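Long-range contact in HcgB (Methanococcus maripaludis, PDB 5D5P), which probably acts as a guanylyltransferase in the biosynthesis of the iron-guanylylpyridinol cofactor of [Fe]-hydrogenase: residues I56-I60 with G154-K158. Sequence-based numbering, arbitrary orientation.
Sequences IISRI and GIVVK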
ATOM      1  N   ILE A  56     -10.389  18.209   4.225  1.00 32.24           N
ATOM      2  CA  ILE A  56     -11.211  17.148   3.646  1.00 30.33           C
ATOM      3  C   ILE A  56     -11.918  16.359   4.734  1.00 33.94           C
ATOM      4  O   ILE A  56     -13.112  16.111   4.656  1.00 39.41           O
ATOM      5  CB  ILE A  56     -10.365  16.181   2.784  1.00 29.48           C
ATOM      6  CG1 ILE A  56      -9.959  16.871   1.484  1.00 35.00           C
ATOM      7  CG2 ILE A  56     -11.152  14.900   2.489  1.00 28.70           C
ATOM      8  CD1 ILE A  56      -8.840  16.158   0.761  1.00 35.51           C
ATOM      9  N   ILE A  57     -11.159  15.951   5.738  1.00 27.17           N
ATOM     10  CA  ILE A  57     -11.698  15.096   6.799  1.00 30.31           C
ATOM     11  C   ILE A  57     -12.758  15.838   7.613  1.00 34.83           C
ATOM     12  O   ILE A  57     -13.682  15.221   8.155  1.00 37.82           O
ATOM     13  CB  ILE A  57     -10.583  14.590   7.705  1.00 32.12           C
ATOM     14  CG1 ILE A  57      -9.646  13.705   6.888  1.00 31.78           C
ATOM     15  CG2 ILE A  57     -11.138  13.815   8.880  1.00 33.88           C
ATOM     16  CD1 ILE A  57     -10.334  12.500   6.261  1.00 33.60           C
ATOM     17  N   SER A  58     -12.614  17.163   7.701  1.00 33.21           N
ATOM     18  CA  SER A  58     -13.564  17.975   8.467  1.00 39.30           C
ATOM     19  C   SER A  58     -14.948  17.942   7.859  1.00 42.66           C
ATOM     20  O   SER A  58     -15.930  18.190   8.552  1.00 45.20           O
ATOM     21  CB  SER A  58     -13.110  19.437   8.545  1.00 44.05           C
ATOM     22  OG  SER A  58     -11.994  19.554   9.403  1.00 47.20           O
ATOM     23  N   ARG A  59     -15.029  17.609   6.575  1.00 43.31           N
ATOM     24  CA  ARG A  59     -16.322  17.593   5.892  1.00 46.18           C
ATOM     25  C   ARG A  59     -17.079  16.289   6.114  1.00 40.97           C
ATOM     26  O   ARG A  59     -18.261  16.205   5.813  1.00 42.77           O
ATOM     27  CB  ARG A  59     -16.156  17.837   4.389  1.00 48.18           C
ATOM     28  CG  ARG A  59     -15.733  19.252   4.048  1.00 54.42           C
ATOM     29  CD  ARG A  59     -15.577  19.432   2.553  1.00 57.33           C
ATOM     30  NE  ARG A  59     -16.847  19.241   1.860  1.00 62.43           N
ATOM     31  CZ  ARG A  59     -16.967  19.130   0.541  1.00 64.66           C
ATOM     32  NH1 ARG A  59     -15.883  19.182  -0.221  1.00 65.17           N
ATOM     33  NH2 ARG A  59     -18.161  18.961  -0.013  1.00 67.07           N
ATOM     34  N   ILE A  60     -16.410  15.278   6.648  1.00 37.84           N
ATOM     35  CA  ILE A  60     -17.066  13.991   6.829  1.00 39.61           C
ATOM     36  C   ILE A  60     -17.064  13.527   8.280  1.00 41.45           C
ATOM     37  O   ILE A  60     -17.547  12.444   8.576  1.00 42.49           O
ATOM     38  CB  ILE A  60     -16.457  12.904   5.932  1.00 39.78           C
ATOM     39  CG1 ILE A  60     -15.025  12.607   6.341  1.00 37.98           C
ATOM     40  CG2 ILE A  60     -16.531  13.341   4.469  1.00 46.30           C
ATOM     41  CD1 ILE A  60     -14.404  11.446   5.568  1.00 38.32           C
ATOM     42  N   GLY A 154     -16.147   4.103  -0.601  1.00 27.82           N
ATOM     43  CA  GLY A 154     -17.506   4.590  -0.818  1.00 30.76           C
ATOM     44  C   GLY A 154     -17.828   5.948  -0.231  1.00 30.58           C
ATOM     45  O   GLY A 154     -18.999   6.362  -0.199  1.00 31.70           O
ATOM     46  N   ILE A 155     -16.801   6.662   0.210  1.00 30.55           N
ATOM     47  CA  ILE A 155     -16.993   8.017   0.708  1.00 33.54           C
ATOM     48  C   ILE A 155     -16.563   9.017  -0.354  1.00 32.80           C
ATOM     49  O   ILE A 155     -15.378   9.098  -0.687  1.00 33.52           O
ATOM     50  CB  ILE A 155     -16.199   8.276   1.999  1.00 31.46           C
ATOM     51  CG1 ILE A 155     -16.761   7.425   3.137  1.00 34.62           C
ATOM     52  CG2 ILE A 155     -16.297   9.756   2.368  1.00 31.54           C
ATOM     53  CD1 ILE A 155     -16.065   7.635   4.479  1.00 35.48           C
ATOM     54  N   VAL A 156     -17.534   9.757  -0.888  1.00 36.20           N
ATOM     55  CA  VAL A 156     -17.271  10.740  -1.926  1.00 38.23           C
ATOM     56  C   VAL A 156     -17.267  12.167  -1.380  1.00 39.26           C
ATOM     57  O   VAL A 156     -18.264  12.651  -0.838  1.00 43.00           O
ATOM     58  CB  VAL A 156     -18.293  10.634  -3.071  1.00 43.51           C
ATOM     59  CG1 VAL A 156     -17.957  11.632  -4.154  1.00 46.77           C
ATOM     60  CG2 VAL A 156     -18.285   9.233  -3.652  1.00 45.09           C
ATOM     61  N   VAL A 157     -16.131  12.839  -1.543  1.00 42.04           N
ATOM     62  CA  VAL A 157     -15.993  14.236  -1.169  1.00 46.56           C
ATOM     63  C   VAL A 157     -15.828  15.082  -2.437  1.00 52.42           C
ATOM     64  O   VAL A 157     -14.834  14.946  -3.156  1.00 56.47           O
ATOM     65  CB  VAL A 157     -14.789  14.461  -0.234  1.00 45.92           C
ATOM     66  CG1 VAL A 157     -15.018  15.678   0.645  1.00 49.97           C
ATOM     67  CG2 VAL A 157     -14.578  13.248   0.633  1.00 42.99           C
ATOM     68  N   LYS A 158     -16.799  15.945  -2.711  1.00 52.22           N
ATOM     69  CA  LYS A 158     -16.754  16.774  -3.918  1.00 55.24           C
ATOM     70  C   LYS A 158     -16.477  18.243  -3.591  1.00 57.75           C
ATOM     71  O   LYS A 158     -17.003  18.780  -2.617  1.00 59.78           O
ATOM     72  CB  LYS A 158     -18.062  16.649  -4.708  1.00 58.15           C
ATOM     73  CG  LYS A 158     -18.240  15.311  -5.422  1.00 59.32           C
ATOM     74  CD  LYS A 158     -17.198  15.120  -6.520  1.00 60.85           C
ATOM     75  CE  LYS A 158     -17.420  13.830  -7.289  1.00 62.16           C
ATOM     76  NZ  LYS A 158     -16.626  13.813  -8.544  1.00 63.81           N
TER
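Val-157 is the centre of this contact. Its CG2 lies 4.2 Å from CG2 of Ile-56 and 4.3 Å from CG2 of Ile-60. The second methyl, CG1, is 3.7 Å from NH1 of Arg-59 and covers one face of the guanidinium. Closer to Gly-154, CD1 of Ile-60 meets CG2 of Ile-155 at 4.1 Å. The backbone of 155-157 is extended, so Ile-155 and Val-157 both point toward the 56-60 turn while Val-156 points away. Leu-150 of helix 138-151 touches Ile-56, Ile-60 and Val-157, and Ile-34 of helix 24-35 touches Ile-60 and Ile-155. The contact thus joins the last modelled residues, after helix 138-151, to segment 56-60, which includes the last turn of helix 47-57 and what follows it. Gly-154 lets the chain turn back: with positive phi, it is the C-prime residue of the Schellman motif that ends helix 138-151. At the outer edge, the Arg-59 guanidinium donates two hydrogen bonds to one acceptor, Lys-158 O, from NH1 at 2.7 Å and from NH2 at 2.9 Å. The carbonyl sits near the guanidinium plane. The CA-to-CB bond of Lys-158 points away from 56-60. Because the acceptor is a neutral backbone oxygen, this polar link is a hydrogen-bonded one and not a salt bridge, and it does not depend on the lysine side chain.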